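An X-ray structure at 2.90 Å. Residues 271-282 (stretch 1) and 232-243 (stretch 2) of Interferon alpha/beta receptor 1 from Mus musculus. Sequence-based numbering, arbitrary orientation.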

# COMPACT_ATOMS: atom_id res chain seq x y z
N ASP A 271 15.94 -2.07 -17.40
CA ASP A 271 15.33 -2.90 -18.44
C ASP A 271 14.84 -4.24 -17.88
O ASP A 271 13.75 -4.70 -18.24
CB ASP A 271 16.33 -3.15 -19.59
CG ASP A 271 16.95 -1.88 -20.13
OD1 ASP A 271 16.60 -1.49 -21.26
OD2 ASP A 271 17.77 -1.27 -19.41
N THR A 272 15.64 -4.84 -16.99
CA THR A 272 15.40 -6.12 -16.33
C THR A 272 14.42 -5.99 -15.16
O THR A 272 13.47 -6.77 -15.05
CB THR A 272 16.75 -6.77 -15.94
OG1 THR A 272 17.65 -5.76 -15.46
CG2 THR A 272 17.41 -7.51 -17.11
N VAL A 273 14.65 -4.98 -14.30
CA VAL A 273 13.85 -4.65 -13.12
C VAL A 273 12.94 -3.45 -13.48
O VAL A 273 13.15 -2.31 -13.05
CB VAL A 273 14.74 -4.42 -11.86
CG1 VAL A 273 15.29 -5.74 -11.33
CG2 VAL A 273 15.89 -3.46 -12.15
N TYR A 274 11.93 -3.74 -14.32
CA TYR A 274 11.04 -2.75 -14.90
C TYR A 274 10.03 -2.00 -14.04
O TYR A 274 9.64 -0.90 -14.44
CB TYR A 274 10.44 -3.22 -16.22
CG TYR A 274 9.68 -4.52 -16.15
CD1 TYR A 274 8.31 -4.53 -15.91
CD2 TYR A 274 10.29 -5.73 -16.47
CE1 TYR A 274 7.58 -5.72 -15.92
CE2 TYR A 274 9.57 -6.93 -16.49
CZ TYR A 274 8.21 -6.91 -16.22
OH TYR A 274 7.49 -8.08 -16.22
N THR A 275 9.61 -2.54 -12.89
CA THR A 275 8.63 -1.85 -12.04
C THR A 275 9.22 -0.67 -11.26
O THR A 275 10.43 -0.63 -11.02
CB THR A 275 7.79 -2.81 -11.18
OG1 THR A 275 8.65 -3.66 -10.42
CG2 THR A 275 6.81 -3.63 -12.01
N GLY A 276 8.36 0.28 -10.90
CA GLY A 276 8.73 1.48 -10.15
C GLY A 276 9.14 1.18 -8.72
O GLY A 276 9.95 1.90 -8.13
N THR A 277 8.54 0.12 -8.16
CA THR A 277 8.82 -0.39 -6.83
C THR A 277 9.05 -1.88 -6.93
O THR A 277 8.34 -2.57 -7.67
CB THR A 277 7.71 -0.05 -5.83
OG1 THR A 277 6.43 -0.43 -6.34
CG2 THR A 277 7.70 1.40 -5.42
N PHE A 278 10.07 -2.38 -6.22
CA PHE A 278 10.41 -3.80 -6.20
C PHE A 278 11.16 -4.27 -4.95
O PHE A 278 11.72 -3.45 -4.21
CB PHE A 278 11.06 -4.27 -7.53
CG PHE A 278 12.41 -3.71 -7.90
CD1 PHE A 278 13.57 -4.45 -7.71
CD2 PHE A 278 12.52 -2.48 -8.54
CE1 PHE A 278 14.82 -3.95 -8.09
CE2 PHE A 278 13.77 -1.98 -8.92
CZ PHE A 278 14.91 -2.72 -8.69
N PHE A 279 11.11 -5.58 -4.69
CA PHE A 279 11.76 -6.25 -3.56
C PHE A 279 12.95 -7.05 -4.07
O PHE A 279 12.89 -7.59 -5.18
CB PHE A 279 10.78 -7.20 -2.84
CG PHE A 279 9.59 -6.54 -2.18
CD1 PHE A 279 8.39 -6.38 -2.87
CD2 PHE A 279 9.65 -6.11 -0.86
CE1 PHE A 279 7.29 -5.78 -2.26
CE2 PHE A 279 8.55 -5.52 -0.25
CZ PHE A 279 7.38 -5.35 -0.95
N LEU A 280 14.02 -7.17 -3.27
CA LEU A 280 15.19 -7.94 -3.69
C LEU A 280 15.58 -9.08 -2.72
O LEU A 280 15.51 -8.92 -1.49
CB LEU A 280 16.40 -7.03 -4.00
CG LEU A 280 16.30 -6.17 -5.27
CD1 LEU A 280 16.82 -4.78 -5.02
CD2 LEU A 280 17.04 -6.79 -6.41
N HIS A 281 15.98 -10.22 -3.30
CA HIS A 281 16.45 -11.44 -2.64
C HIS A 281 17.97 -11.47 -2.74
O HIS A 281 18.51 -11.02 -3.75
CB HIS A 281 15.92 -12.67 -3.39
CG HIS A 281 14.77 -13.38 -2.76
ND1 HIS A 281 14.08 -14.37 -3.43
CD2 HIS A 281 14.24 -13.24 -1.52
CE1 HIS A 281 13.15 -14.79 -2.60
NE2 HIS A 281 13.20 -14.13 -1.43
N VAL A 282 18.68 -12.00 -1.72
CA VAL A 282 20.15 -12.10 -1.74
C VAL A 282 20.58 -13.49 -1.27
O VAL A 282 20.09 -14.49 -1.77
CB VAL A 282 20.91 -10.97 -0.99
CG1 VAL A 282 22.37 -10.89 -1.45
CG2 VAL A 282 20.24 -9.60 -1.15
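Stretch 2 232-243: FRAQWLPGYSKS

The contact between residues 232-243 and 271-282 is an antiparallel pairing of two β-strands, extended at one end by a loop that packs over one face and along the edge of a tryptophan and at the same end of the ladder by a turn into a short helix. It illustrates a general principle: backbone hydrogen bonds fix the register of two strands, and the alternation of side chains then decides what packs on each face.

Strand 235-238 runs against strand 277-281 with an angle of 152° between their N-to-C directions, 28° short of ideal antiparallel, and the axes approach to 4.5 Å. Both segments are extended, with phi/psi values such as -119/146 at Trp236 and -108/147 at Phe279. The register pairs Phe278 with Pro238, Phe279 with Leu237 and Leu280 with Trp236. Its firmest rung is reciprocal: Phe279 N donates to Leu237 O at 2.8 Å, and Leu237 N donates to Phe279 O at 3.0 Å. Proline has no amide hydrogen to give, but Pro238 falls at a non-hydrogen-bonded position, so the ladder loses nothing there and resumes with Gly239 N to Thr277 O at 2.9 Å. Toward Val282 the pairing loosens; His281 N still reaches Gln235 O at 2.8 Å, whereas the return bond from Gln235 N to His281 O is weak at 3.5 Å.

Trp236 and Leu280 share one face of the sheet, with Leu280 CD2 4.2 Å from Trp236 CB. From there the indole reaches the loop preceding strand 277-281. Val273 CG1 lies over the five-membered ring of Trp236, 3.5 Å from the ring centroid, in a CH-π contact. The indole's edge meets the face of the Tyr274 ring, with the planes at 75°, and Thr275 OG1 approaches Trp236 CZ3 at 3.2 Å, near the indole plane. A second, offset edge-to-face pairing joins Trp236 to Phe278. One large side chain on strand 235-238 thus meets both the loop and Phe278 of the strand that follows it.

The other face carries Phe279, Leu237, His281 and Gln235. Phe279 CB and Leu237 CB are 4.4 Å apart, and a weak hydrogen bond links Gln235 NE2 to His281 ND1 at 3.4 Å.

Beyond Pro238 the chain turns into a weakly bonded helix of about residues 239-243, inclined at 74° to strand 277-281. This brings Lys242 back over Phe279, whose ring carries Lys242 CE on one face, 3.7 Å from Phe279 CE2. At the turn, Gly239 suits the tight fit: an ideal CB would lie 2.4 Å from Thr277 OG1, a clash.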

# COMPACT_ATOMS: atom_id res chain seq x y z
N PHE A 232 26.61 -15.97 -4.95
CA PHE A 232 25.42 -15.24 -4.51
C PHE A 232 24.42 -15.03 -5.64
O PHE A 232 24.76 -14.43 -6.67
CB PHE A 232 25.78 -13.87 -3.87
CG PHE A 232 27.08 -13.78 -3.10
CD1 PHE A 232 27.16 -14.27 -1.80
CD2 PHE A 232 28.20 -13.17 -3.65
CE1 PHE A 232 28.36 -14.18 -1.08
CE2 PHE A 232 29.39 -13.08 -2.93
CZ PHE A 232 29.46 -13.58 -1.66
N ARG A 233 23.18 -15.51 -5.44
CA ARG A 233 22.06 -15.35 -6.37
C ARG A 233 21.11 -14.28 -5.84
O ARG A 233 20.92 -14.16 -4.62
CB ARG A 233 21.30 -16.68 -6.56
N ALA A 234 20.53 -13.49 -6.77
CA ALA A 234 19.57 -12.43 -6.45
C ALA A 234 18.32 -12.56 -7.31
O ALA A 234 18.42 -12.90 -8.49
CB ALA A 234 20.20 -11.06 -6.63
N GLN A 235 17.15 -12.31 -6.70
CA GLN A 235 15.85 -12.35 -7.36
C GLN A 235 15.07 -11.08 -7.04
O GLN A 235 15.22 -10.53 -5.95
CB GLN A 235 15.04 -13.60 -6.96
CG GLN A 235 15.60 -14.92 -7.49
CD GLN A 235 14.62 -16.07 -7.36
OE1 GLN A 235 14.16 -16.64 -8.35
NE2 GLN A 235 14.29 -16.44 -6.13
N TRP A 236 14.27 -10.60 -7.99
CA TRP A 236 13.47 -9.39 -7.80
C TRP A 236 11.98 -9.68 -7.93
O TRP A 236 11.58 -10.53 -8.72
CB TRP A 236 13.92 -8.24 -8.74
CG TRP A 236 13.41 -8.35 -10.14
CD1 TRP A 236 13.95 -9.07 -11.16
CD2 TRP A 236 12.26 -7.69 -10.69
NE1 TRP A 236 13.21 -8.91 -12.31
CE2 TRP A 236 12.16 -8.07 -12.04
CE3 TRP A 236 11.29 -6.81 -10.17
CZ2 TRP A 236 11.13 -7.62 -12.88
CZ3 TRP A 236 10.27 -6.36 -11.00
CH2 TRP A 236 10.20 -6.76 -12.33
N LEU A 237 11.17 -8.96 -7.16
CA LEU A 237 9.73 -9.14 -7.19
C LEU A 237 9.07 -7.77 -7.25
O LEU A 237 9.48 -6.90 -6.48
CB LEU A 237 9.28 -9.94 -5.94
CG LEU A 237 7.87 -10.53 -5.94
CD1 LEU A 237 7.78 -11.78 -6.79
CD2 LEU A 237 7.41 -10.85 -4.53
N PRO A 238 8.10 -7.53 -8.15
CA PRO A 238 7.45 -6.20 -8.20
C PRO A 238 6.66 -5.89 -6.93
O PRO A 238 6.04 -6.79 -6.36
CB PRO A 238 6.54 -6.29 -9.43
CG PRO A 238 6.31 -7.73 -9.64
CD PRO A 238 7.52 -8.45 -9.15
N GLY A 239 6.71 -4.62 -6.50
CA GLY A 239 6.08 -4.09 -5.29
C GLY A 239 4.70 -4.58 -4.90
O GLY A 239 4.46 -4.90 -3.73
N TYR A 240 3.78 -4.65 -5.88
CA TYR A 240 2.39 -5.07 -5.70
C TYR A 240 2.20 -6.56 -5.42
O TYR A 240 1.13 -6.93 -4.96
CB TYR A 240 1.53 -4.63 -6.91
CG TYR A 240 1.60 -5.56 -8.11
CD1 TYR A 240 0.70 -6.62 -8.25
CD2 TYR A 240 2.55 -5.37 -9.10
CE1 TYR A 240 0.77 -7.49 -9.34
CE2 TYR A 240 2.63 -6.23 -10.20
CZ TYR A 240 1.73 -7.28 -10.32
OH TYR A 240 1.78 -8.14 -11.40
N SER A 241 3.19 -7.40 -5.77
CA SER A 241 3.12 -8.87 -5.63
C SER A 241 3.01 -9.35 -4.19
O SER A 241 2.14 -10.17 -3.89
CB SER A 241 4.31 -9.54 -6.32
OG SER A 241 4.25 -9.49 -7.73
N LYS A 242 3.89 -8.86 -3.31
CA LYS A 242 3.90 -9.24 -1.91
C LYS A 242 2.69 -8.69 -1.17
O LYS A 242 2.22 -9.30 -0.22
CB LYS A 242 5.21 -8.81 -1.23
CG LYS A 242 5.77 -9.88 -0.29
CD LYS A 242 7.28 -9.80 -0.18
CE LYS A 242 7.74 -8.96 0.99
NZ LYS A 242 7.66 -9.70 2.28
N SER A 243 2.15 -7.57 -1.67
CA SER A 243 1.00 -6.86 -1.12
C SER A 243 -0.37 -7.35 -1.60
O SER A 243 -1.33 -7.23 -0.84
CB SER A 243 1.15 -5.36 -1.36
OG SER A 243 2.46 -4.88 -1.10